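Long-range contacts in flagellar protein FlgA (Thermotoga maritima, PDB 3FRN), which probably acts as a periplasmic chaperone in the formation of the P-ring of the flagellar basal body: residues Ala78-Ile83 with Thr111-Thr115; Ala94-Phe100 with Thr134-Arg140; Phe100-Lys106 with Phe128-Val133. All coordinates share one frame; numbering follows the deposited sequence.

Contact 1 (Ala78-Ile83 with Thr111-Thr115); sequences AVFEEI and TIRVT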
loop_
_atom_site.group_PDB
_atom_site.type_symbol
_atom_site.label_atom_id
_atom_site.label_comp_id
_atom_site.label_asym_id
_atom_site.label_seq_id
_atom_site.Cartn_x
_atom_site.Cartn_y
_atom_site.Cartn_z
ATOM N N ALA A 78 -16.348 14.086 2.982
ATOM C CA ALA A 78 -16.060 14.525 4.345
ATOM C C ALA A 78 -15.512 13.380 5.200
ATOM O O ALA A 78 -14.672 13.588 6.081
ATOM C CB ALA A 78 -17.298 15.144 4.981
ATOM N N VAL A 79 -15.982 12.174 4.917
ATOM C CA VAL A 79 -15.463 10.962 5.546
ATOM C C VAL A 79 -14.021 10.687 5.075
ATOM O O VAL A 79 -13.124 10.546 5.907
ATOM C CB VAL A 79 -16.425 9.756 5.344
ATOM C CG1 VAL A 79 -15.747 8.409 5.652
ATOM C CG2 VAL A 79 -17.665 9.936 6.208
ATOM N N PHE A 80 -13.799 10.670 3.759
ATOM C CA PHE A 80 -12.466 10.436 3.182
ATOM C C PHE A 80 -11.410 11.462 3.603
ATOM O O PHE A 80 -10.257 11.097 3.885
ATOM C CB PHE A 80 -12.535 10.345 1.652
ATOM C CG PHE A 80 -12.815 8.949 1.130
ATOM C CD1 PHE A 80 -14.003 8.292 1.441
ATOM C CD2 PHE A 80 -11.893 8.303 0.317
ATOM C CE1 PHE A 80 -14.267 7.012 0.960
ATOM C CE2 PHE A 80 -12.147 7.022 -0.167
ATOM C CZ PHE A 80 -13.342 6.379 0.154
ATOM N N GLU A 81 -11.794 12.740 3.628
ATOM C CA GLU A 81 -10.912 13.781 4.140
ATOM C C GLU A 81 -10.480 13.479 5.575
ATOM O O GLU A 81 -9.310 13.643 5.926
ATOM C CB GLU A 81 -11.570 15.167 4.048
ATOM C CG GLU A 81 -11.514 15.797 2.656
ATOM C CD GLU A 81 -12.222 17.149 2.581
ATOM O OE1 GLU A 81 -13.242 17.348 3.283
ATOM O OE2 GLU A 81 -11.757 18.017 1.811
ATOM N N GLU A 82 -11.429 13.022 6.386
ATOM C CA GLU A 82 -11.186 12.692 7.787
ATOM C C GLU A 82 -10.301 11.456 7.976
ATOM O O GLU A 82 -9.386 11.478 8.809
ATOM C CB GLU A 82 -12.515 12.541 8.541
ATOM C CG GLU A 82 -12.398 12.317 10.051
ATOM C CD GLU A 82 -11.580 13.370 10.761
ATOM O OE1 GLU A 82 -11.741 14.569 10.435
ATOM O OE2 GLU A 82 -10.781 12.992 11.652
ATOM N N ILE A 83 -10.570 10.389 7.220
ATOM C CA ILE A 83 -9.711 9.198 7.251
ATOM C C ILE A 83 -8.277 9.609 6.907
ATOM O O ILE A 83 -7.335 9.286 7.641
ATOM C CB ILE A 83 -10.201 8.067 6.285
ATOM C CG1 ILE A 83 -11.541 7.496 6.735
ATOM C CG2 ILE A 83 -9.202 6.931 6.243
ATOM C CD1 ILE A 83 -12.305 6.685 5.629
ATOM N N THR A 111 -20.817 15.514 13.332
ATOM C CA THR A 111 -19.435 15.224 13.698
ATOM C C THR A 111 -18.946 13.982 12.963
ATOM O O THR A 111 -19.723 13.064 12.688
ATOM C CB THR A 111 -19.312 14.983 15.214
ATOM O OG1 THR A 111 -20.342 15.710 15.902
ATOM C CG2 THR A 111 -17.930 15.414 15.730
ATOM N N ILE A 112 -17.663 13.967 12.618
ATOM C CA ILE A 112 -17.046 12.794 12.003
ATOM C C ILE A 112 -15.757 12.464 12.748
ATOM O O ILE A 112 -14.765 13.186 12.624
ATOM C CB ILE A 112 -16.772 13.003 10.494
ATOM C CG1 ILE A 112 -18.077 13.323 9.754
ATOM C CG2 ILE A 112 -16.103 11.758 9.889
ATOM C CD1 ILE A 112 -17.897 13.815 8.343
ATOM N N ARG A 113 -15.784 11.391 13.537
ATOM C CA ARG A 113 -14.621 10.972 14.323
ATOM C C ARG A 113 -14.093 9.617 13.849
ATOM O O ARG A 113 -14.854 8.651 13.733
ATOM C CB ARG A 113 -14.971 10.926 15.817
ATOM C CG ARG A 113 -13.791 10.645 16.746
ATOM C CD ARG A 113 -14.240 10.475 18.202
ATOM N NE ARG A 113 -15.168 9.352 18.369
ATOM C CZ ARG A 113 -15.562 8.855 19.540
ATOM N NH1 ARG A 113 -15.114 9.369 20.681
ATOM N NH2 ARG A 113 -16.409 7.832 19.566
ATOM N N VAL A 114 -12.786 9.558 13.576
ATOM C CA VAL A 114 -12.152 8.345 13.047
ATOM C C VAL A 114 -11.082 7.806 14.000
ATOM O O VAL A 114 -10.183 8.553 14.424
ATOM C CB VAL A 114 -11.539 8.598 11.646
ATOM C CG1 VAL A 114 -10.692 7.420 11.194
ATOM C CG2 VAL A 114 -12.624 8.871 10.641
ATOM N N THR A 115 -11.186 6.506 14.334
ATOM C CA THR A 115 -10.194 5.879 15.227
ATOM C C THR A 115 -9.658 4.598 14.593
ATOM O O THR A 115 -10.391 3.881 13.909
ATOM C CB THR A 115 -10.823 5.526 16.600
ATOM O OG1 THR A 115 -11.770 6.576 16.923
ATOM C CG2 THR A 115 -9.754 5.385 17.718
#

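Contact 2 (Ala94-Phe100 with Thr134-Arg140); sequences AFVVKTF and TLNMLLR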
loop_
_atom_site.group_PDB
_atom_site.type_symbol
_atom_site.label_atom_id
_atom_site.label_comp_id
_atom_site.label_asym_id
_atom_site.label_seq_id
_atom_site.Cartn_x
_atom_site.Cartn_y
_atom_site.Cartn_z
ATOM N N ALA A 94 -11.477 3.162 0.256
ATOM C CA ALA A 94 -12.038 2.637 1.508
ATOM C C ALA A 94 -13.389 1.943 1.281
ATOM O O ALA A 94 -14.212 2.385 0.475
ATOM C CB ALA A 94 -12.150 3.734 2.572
ATOM N N PHE A 95 -13.586 0.838 1.989
ATOM C CA PHE A 95 -14.762 -0.002 1.860
ATOM C C PHE A 95 -15.312 -0.207 3.255
ATOM O O PHE A 95 -14.567 -0.599 4.158
ATOM C CB PHE A 95 -14.385 -1.384 1.288
ATOM C CG PHE A 95 -13.919 -1.345 -0.129
ATOM C CD1 PHE A 95 -14.836 -1.317 -1.171
ATOM C CD2 PHE A 95 -12.562 -1.331 -0.429
ATOM C CE1 PHE A 95 -14.405 -1.268 -2.492
ATOM C CE2 PHE A 95 -12.127 -1.275 -1.743
ATOM C CZ PHE A 95 -13.052 -1.242 -2.778
ATOM N N VAL A 96 -16.603 0.038 3.449
ATOM C CA VAL A 96 -17.162 -0.281 4.755
ATOM C C VAL A 96 -17.446 -1.783 4.858
ATOM O O VAL A 96 -18.026 -2.379 3.937
ATOM C CB VAL A 96 -18.327 0.681 5.193
ATOM C CG1 VAL A 96 -18.767 1.668 4.063
ATOM C CG2 VAL A 96 -19.479 -0.073 5.765
ATOM N N VAL A 97 -16.998 -2.400 5.953
ATOM C CA VAL A 97 -17.094 -3.856 6.103
ATOM C C VAL A 97 -17.959 -4.268 7.295
ATOM O O VAL A 97 -18.295 -5.442 7.452
ATOM C CB VAL A 97 -15.695 -4.550 6.210
ATOM C CG1 VAL A 97 -14.984 -4.617 4.843
ATOM C CG2 VAL A 97 -14.826 -3.900 7.285
ATOM N N LYS A 98 -18.298 -3.294 8.132
ATOM C CA LYS A 98 -19.207 -3.475 9.247
ATOM C C LYS A 98 -19.831 -2.102 9.499
ATOM O O LYS A 98 -19.154 -1.090 9.376
ATOM C CB LYS A 98 -18.428 -3.947 10.480
ATOM C CG LYS A 98 -18.965 -5.216 11.150
ATOM C CD LYS A 98 -18.165 -5.613 12.398
ATOM C CE LYS A 98 -16.807 -6.270 12.088
ATOM N NZ LYS A 98 -15.690 -5.304 11.812
ATOM N N THR A 99 -21.125 -2.060 9.810
ATOM C CA THR A 99 -21.736 -0.846 10.368
ATOM C C THR A 99 -22.450 -1.130 11.687
ATOM O O THR A 99 -22.968 -2.221 11.884
ATOM C CB THR A 99 -22.764 -0.235 9.420
ATOM O OG1 THR A 99 -23.863 -1.134 9.275
ATOM C CG2 THR A 99 -22.150 0.019 8.065
ATOM N N PHE A 100 -22.482 -0.138 12.574
ATOM C CA PHE A 100 -23.281 -0.186 13.793
ATOM C C PHE A 100 -24.116 1.080 13.919
ATOM O O PHE A 100 -23.704 2.146 13.468
ATOM C CB PHE A 100 -22.387 -0.319 15.026
ATOM C CG PHE A 100 -21.272 -1.300 14.857
ATOM C CD1 PHE A 100 -20.002 -0.869 14.487
ATOM C CD2 PHE A 100 -21.491 -2.659 15.053
ATOM C CE1 PHE A 100 -18.966 -1.775 14.326
ATOM C CE2 PHE A 100 -20.461 -3.574 14.892
ATOM C CZ PHE A 100 -19.195 -3.130 14.533
ATOM N N THR A 134 -21.634 4.075 13.185
ATOM C CA THR A 134 -20.211 3.699 13.099
ATOM C C THR A 134 -19.965 2.808 11.853
ATOM O O THR A 134 -20.630 1.781 11.659
ATOM C CB THR A 134 -19.714 3.019 14.391
ATOM O OG1 THR A 134 -20.298 3.674 15.526
ATOM C CG2 THR A 134 -18.164 3.073 14.522
ATOM N N LEU A 135 -19.045 3.233 10.990
ATOM C CA LEU A 135 -18.644 2.422 9.844
ATOM C C LEU A 135 -17.232 1.949 10.098
ATOM O O LEU A 135 -16.338 2.772 10.328
ATOM C CB LEU A 135 -18.614 3.233 8.553
ATOM C CG LEU A 135 -19.665 4.281 8.208
ATOM C CD1 LEU A 135 -19.080 5.185 7.145
ATOM C CD2 LEU A 135 -20.918 3.620 7.698
ATOM N N ASN A 136 -17.031 0.633 10.062
ATOM C CA ASN A 136 -15.685 0.078 10.087
ATOM C C ASN A 136 -15.233 -0.026 8.641
ATOM O O ASN A 136 -15.879 -0.685 7.814
ATOM C CB ASN A 136 -15.631 -1.263 10.827
ATOM C CG ASN A 136 -15.792 -1.106 12.334
ATOM O OD1 ASN A 136 -15.428 -1.994 13.104
ATOM N ND2 ASN A 136 -16.334 0.028 12.761
ATOM N N MET A 137 -14.164 0.696 8.324
ATOM C CA MET A 137 -13.740 0.845 6.942
ATOM C C MET A 137 -12.342 0.253 6.704
ATOM O O MET A 137 -11.387 0.573 7.412
ATOM C CB MET A 137 -13.854 2.321 6.499
ATOM C CG MET A 137 -15.333 2.855 6.481
ATOM S SD MET A 137 -15.634 4.429 5.637
ATOM C CE MET A 137 -15.618 3.941 3.930
ATOM N N LEU A 138 -12.256 -0.647 5.727
ATOM C CA LEU A 138 -10.993 -1.240 5.312
ATOM C C LEU A 138 -10.362 -0.363 4.238
ATOM O O LEU A 138 -10.999 -0.024 3.236
ATOM C CB LEU A 138 -11.205 -2.666 4.796
ATOM C CG LEU A 138 -10.026 -3.528 4.322
ATOM C CD1 LEU A 138 -9.145 -4.030 5.460
ATOM C CD2 LEU A 138 -10.574 -4.700 3.545
ATOM N N LEU A 139 -9.107 0.004 4.471
ATOM C CA LEU A 139 -8.368 0.862 3.568
ATOM C C LEU A 139 -7.512 0.042 2.604
ATOM O O LEU A 139 -6.820 -0.887 3.012
ATOM C CB LEU A 139 -7.482 1.823 4.368
ATOM C CG LEU A 139 -8.024 3.200 4.760
ATOM C CD1 LEU A 139 -9.241 3.105 5.672
ATOM C CD2 LEU A 139 -6.924 4.023 5.411
ATOM N N ARG A 140 -7.568 0.406 1.325
ATOM C CA ARG A 140 -6.782 -0.242 0.277
ATOM C C ARG A 140 -6.109 0.797 -0.601
ATOM O O ARG A 140 -6.720 1.799 -0.966
ATOM C CB ARG A 140 -7.676 -1.091 -0.628
ATOM C CG ARG A 140 -8.088 -2.430 -0.060
ATOM C CD ARG A 140 -8.922 -3.203 -1.074
ATOM N NE ARG A 140 -9.229 -4.561 -0.626
ATOM C CZ ARG A 140 -10.114 -5.365 -1.211
ATOM N NH1 ARG A 140 -10.795 -4.955 -2.275
ATOM N NH2 ARG A 140 -10.324 -6.584 -0.728
#

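Contact 3 (Phe100-Lys106 with Phe128-Val133); sequences FGTLPEK and FPDTYV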
loop_
_atom_site.group_PDB
_atom_site.type_symbol
_atom_site.label_atom_id
_atom_site.label_comp_id
_atom_site.label_asym_id
_atom_site.label_seq_id
_atom_site.Cartn_x
_atom_site.Cartn_y
_atom_site.Cartn_z
ATOM N N PHE A 100 -22.482 -0.138 12.574
ATOM C CA PHE A 100 -23.281 -0.186 13.793
ATOM C C PHE A 100 -24.116 1.080 13.919
ATOM O O PHE A 100 -23.704 2.146 13.468
ATOM C CB PHE A 100 -22.387 -0.319 15.026
ATOM C CG PHE A 100 -21.272 -1.300 14.857
ATOM C CD1 PHE A 100 -20.002 -0.869 14.487
ATOM C CD2 PHE A 100 -21.491 -2.659 15.053
ATOM C CE1 PHE A 100 -18.966 -1.775 14.326
ATOM C CE2 PHE A 100 -20.461 -3.574 14.892
ATOM C CZ PHE A 100 -19.195 -3.130 14.533
ATOM N N GLY A 101 -25.285 0.957 14.543
ATOM C CA GLY A 101 -26.183 2.094 14.754
ATOM C C GLY A 101 -27.550 1.941 14.113
ATOM O O GLY A 101 -28.039 0.825 13.920
ATOM N N THR A 102 -28.167 3.071 13.782
ATOM C CA THR A 102 -29.432 3.081 13.054
ATOM C C THR A 102 -29.310 3.893 11.772
ATOM O O THR A 102 -28.418 4.733 11.644
ATOM C CB THR A 102 -30.598 3.622 13.921
ATOM O OG1 THR A 102 -30.094 4.524 14.917
ATOM C CG2 THR A 102 -31.301 2.475 14.624
ATOM N N LEU A 103 -30.189 3.625 10.812
ATOM C CA LEU A 103 -30.270 4.463 9.625
ATOM C C LEU A 103 -30.780 5.842 10.054
ATOM O O LEU A 103 -31.840 5.949 10.678
ATOM C CB LEU A 103 -31.195 3.835 8.575
ATOM C CG LEU A 103 -31.519 4.670 7.332
ATOM C CD1 LEU A 103 -30.317 4.762 6.388
ATOM C CD2 LEU A 103 -32.726 4.100 6.614
ATOM N N PRO A 104 -30.000 6.896 9.766
ATOM C CA PRO A 104 -30.435 8.255 10.060
ATOM C C PRO A 104 -31.532 8.751 9.119
ATOM O O PRO A 104 -31.703 8.217 8.025
ATOM C CB PRO A 104 -29.154 9.077 9.888
ATOM C CG PRO A 104 -28.315 8.295 8.963
ATOM C CD PRO A 104 -28.643 6.853 9.188
ATOM N N GLU A 105 -32.269 9.766 9.554
ATOM C CA GLU A 105 -33.284 10.378 8.707
ATOM C C GLU A 105 -32.616 11.166 7.586
ATOM O O GLU A 105 -32.939 10.987 6.416
ATOM C CB GLU A 105 -34.194 11.293 9.522
ATOM C CG GLU A 105 -35.173 10.571 10.417
ATOM C CD GLU A 105 -35.951 11.533 11.291
ATOM O OE1 GLU A 105 -35.877 12.755 11.036
ATOM O OE2 GLU A 105 -36.631 11.076 12.233
ATOM N N LYS A 106 -31.678 12.024 7.972
ATOM C CA LYS A 106 -30.941 12.873 7.055
ATOM C C LYS A 106 -29.474 12.453 7.042
ATOM O O LYS A 106 -28.982 11.875 8.010
ATOM C CB LYS A 106 -31.114 14.339 7.464
ATOM C CG LYS A 106 -32.510 14.897 7.130
ATOM C CD LYS A 106 -32.691 16.307 7.675
ATOM C CE LYS A 106 -33.523 17.190 6.753
ATOM N NZ LYS A 106 -34.761 16.525 6.264
ATOM N N PHE A 128 -25.411 12.171 13.833
ATOM C CA PHE A 128 -26.467 12.862 13.117
ATOM C C PHE A 128 -27.366 13.512 14.162
ATOM O O PHE A 128 -27.357 13.097 15.330
ATOM C CB PHE A 128 -27.245 11.886 12.217
ATOM C CG PHE A 128 -26.412 11.276 11.137
ATOM C CD1 PHE A 128 -26.224 11.936 9.932
ATOM C CD2 PHE A 128 -25.796 10.047 11.326
ATOM C CE1 PHE A 128 -25.444 11.369 8.927
ATOM C CE2 PHE A 128 -25.009 9.495 10.338
ATOM C CZ PHE A 128 -24.836 10.151 9.138
ATOM N N PRO A 129 -28.123 14.554 13.765
ATOM C CA PRO A 129 -29.082 15.158 14.694
ATOM C C PRO A 129 -30.000 14.129 15.378
ATOM O O PRO A 129 -30.330 14.294 16.550
ATOM C CB PRO A 129 -29.891 16.097 13.794
ATOM C CG PRO A 129 -28.938 16.468 12.701
ATOM C CD PRO A 129 -28.109 15.245 12.457
ATOM N N ASP A 130 -30.368 13.065 14.663
ATOM C CA ASP A 130 -31.284 12.056 15.201
ATOM C C ASP A 130 -30.632 10.798 15.792
ATOM O O ASP A 130 -31.179 10.207 16.725
ATOM C CB ASP A 130 -32.367 11.681 14.170
ATOM C CG ASP A 130 -31.811 10.964 12.938
ATOM O OD1 ASP A 130 -32.533 10.101 12.397
ATOM O OD2 ASP A 130 -30.679 11.257 12.495
ATOM N N THR A 131 -29.469 10.406 15.278
ATOM C CA THR A 131 -28.876 9.106 15.620
ATOM C C THR A 131 -27.359 9.050 15.352
ATOM O O THR A 131 -26.728 10.076 15.071
ATOM C CB THR A 131 -29.617 7.950 14.877
ATOM O OG1 THR A 131 -29.264 6.694 15.450
ATOM C CG2 THR A 131 -29.274 7.930 13.399
ATOM N N TYR A 132 -26.790 7.845 15.437
ATOM C CA TYR A 132 -25.356 7.620 15.276
ATOM C C TYR A 132 -25.095 6.451 14.318
ATOM O O TYR A 132 -25.792 5.437 14.378
ATOM C CB TYR A 132 -24.724 7.316 16.650
ATOM C CG TYR A 132 -24.917 5.876 17.103
ATOM C CD1 TYR A 132 -23.907 4.926 16.929
ATOM C CD2 TYR A 132 -26.124 5.456 17.664
ATOM C CE1 TYR A 132 -24.090 3.602 17.317
ATOM C CE2 TYR A 132 -26.316 4.134 18.056
ATOM C CZ TYR A 132 -25.295 3.213 17.887
ATOM O OH TYR A 132 -25.479 1.902 18.276
ATOM N N VAL A 133 -24.110 6.593 13.424
ATOM C CA VAL A 133 -23.594 5.453 12.650
ATOM C C VAL A 133 -22.073 5.281 12.817
ATOM O O VAL A 133 -21.317 6.231 12.634
ATOM C CB VAL A 133 -23.933 5.573 11.141
ATOM C CG1 VAL A 133 -23.551 4.305 10.385
ATOM C CG2 VAL A 133 -25.403 5.870 10.937
HETATM O O HOH W 1 -33.626 7.920 12.634
#

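Contact 1 (Ala78-Ile83 with Thr111-Thr115)
Glu-82 lies over the groove between Ile-112 and Val-114, and its aliphatic half, rather than its carboxylate, makes the closest meeting of helix and strand. Glu-82 CG extends away from the backbone N (chi1 -175°), which carries it out over the strand to 3.5 Å from Val-114 CG2. The two side chains run past each other in opposite senses, side by side rather than end on. Glu-82 CG also stands 3.8 Å from Ile-112 CG2, roughly at right angles to its approach to Val-114. A bend at the second torsion (54°) keeps the carboxylate near Ile-112 O, to which Glu-82 CD lies 3.7 Å away without a hydrogen bond. Ile-112 divides its work between two branches. While CG2 reaches Glu-82, CG1 carries Ile-112 CD1 in the other direction, along the helix, to 3.7 Å from Ala-78 CB. The longer branch thus settles beside the smallest side chain in the contact, about one turn back from Glu-82. Val-79 comes up less closely, with its CG2 4.4 Å from CG2 of Ile-112.

The pattern illustrates how a helix lies on one face of an antiparallel sheet, here consistent with the HotDog-like family assignment, in which a central helix is wrapped by curved strands. The axes of the two short segments pass 8.6 Å apart at an angle of 39°, so successive inward residues of the strand meet successive turns of the helix: Ile-112 near Ala-78 and Val-79, Val-114 near Glu-82 and Ile-83. Val-114 again uses CG2, which lies 4.3 Å from Ile-83 CG1. Val-79 and Ile-83 also touch Met-137 of strand 132-148, whereas Val-114 packs on Phe-122 and Val-124 of strand 121-127.

Contact 2 (Ala94-Phe100 with Thr134-Arg140)
Val-97 and Lys-98 both face Asn-136, a classic beta bulge that shifts the antiparallel register by one residue midway along the ladder. Val-97 N gives Asn-136 O a nearly straight bond of 2.8 Å (171° at the hydrogen), and Asn-136 N binds Lys-98 O. Regular pairing resumes on both sides, Phe-95 with Leu-138 and Phe-100 with Thr-134 each making two backbone bonds.

The two faces differ. On one, a bend at the third torsion of Met-137 (78°) sets Met-137 CE 3.7 Å from Ala-94 CB, with Val-96 CG1 on its other side. On the other, the Asn-136 amide stands at the edge of the Phe-100 ring, Asn-136 ND2 3.6 Å from Phe-100 CE1, with the two planes 72° apart. Lys-98 NZ hovers 3.6 Å from Asn-136 OD1. Near the end of the ladder the extended Arg-140 crosses Phe-95 at about a right angle, Arg-140 CD 3.8 Å from Phe-95 CE2.

Within the HotDog-like domain, strand 132-148 continues the sheet to strand 121-127, strand 93-101 also bonds to strand 42-45, and helix 74-87 covers the Met-137 face, where Phe-80 meets Ala-94 and Ala-87 meets Leu-139.

Contact 3 (Phe100-Lys106 with Phe128-Val133)
Antiparallel pairing of the two strands runs out at Gly-101 and Val-133, a non-hydrogen-bonded pair with CA atoms 4.7 Å apart, beyond which Thr-102 N makes one weak bond to Tyr-132 O. Gly-101 adopts backbone angles that by themselves call for glycine, and any CB would collide with Tyr-132 O. Instead, Gly-101 CA lies over one face of the Tyr-132 ring, offset toward the ring's rim, in a CH-pi contact 3.8 Å from the centroid.

Past the strands the segments become loops, and Pro-104 carries the contact. Pro-104 CG stands above the centre of the Phe-128 ring, 3.8 Å from its centroid and 12° off the normal, while Pro-104 CB comes 3.7 Å from Thr-131 CG2. Pro-104 CD reaches Val-133 CG2, crossing it at about a right angle. This proline-on-aromatic packing fastens the loop after strand 93-101 to the hairpin turn joining strands 121-127 and 132-148, at one end of the HotDog-like sheet; the turn itself is tied by Phe-128 N to Thr-131 O. Replacing Phe-128 by an alanine removes the ring under Pro-104 CG, which would probably leave a gap there and the loop freer to shift.

At the exposed end of the loop, Asp-130 CG sits between its own backbone N and carbonyl carbon (chi1 66°), a rotamer that brings Asp-130 OD1 to 2.9 Å from Glu-105 N. That N-H meets the oxygen on the syn side but 27° out of the carboxylate plane. Glu-105 OE2 lies only 4.2 Å from Asp-130 OD1, so the two carboxylates are likely to disfavour each other's charge.

All three contacts belong to the HotDog-like domain; contacts 1 and 2 are the more buried and contact 3 is the most exposed. Contacts 1 and 2 meet directly through Val-79, Ile-83, Met-137 and Leu-139: the helix of the first lies on the sheet to which the second contributes two strands. Contact 3 continues the strand pair of contact 2, shares Phe-100 with it, and is nested in the loop that it closes, yet half of its touching residues are exposed. Chemistry follows place. Helix on sheet relies on aliphatic packing, paired strands on a ladder of backbone bonds, and the fraying end on proline and glycine against aromatic rings, with a carboxylate toward solvent.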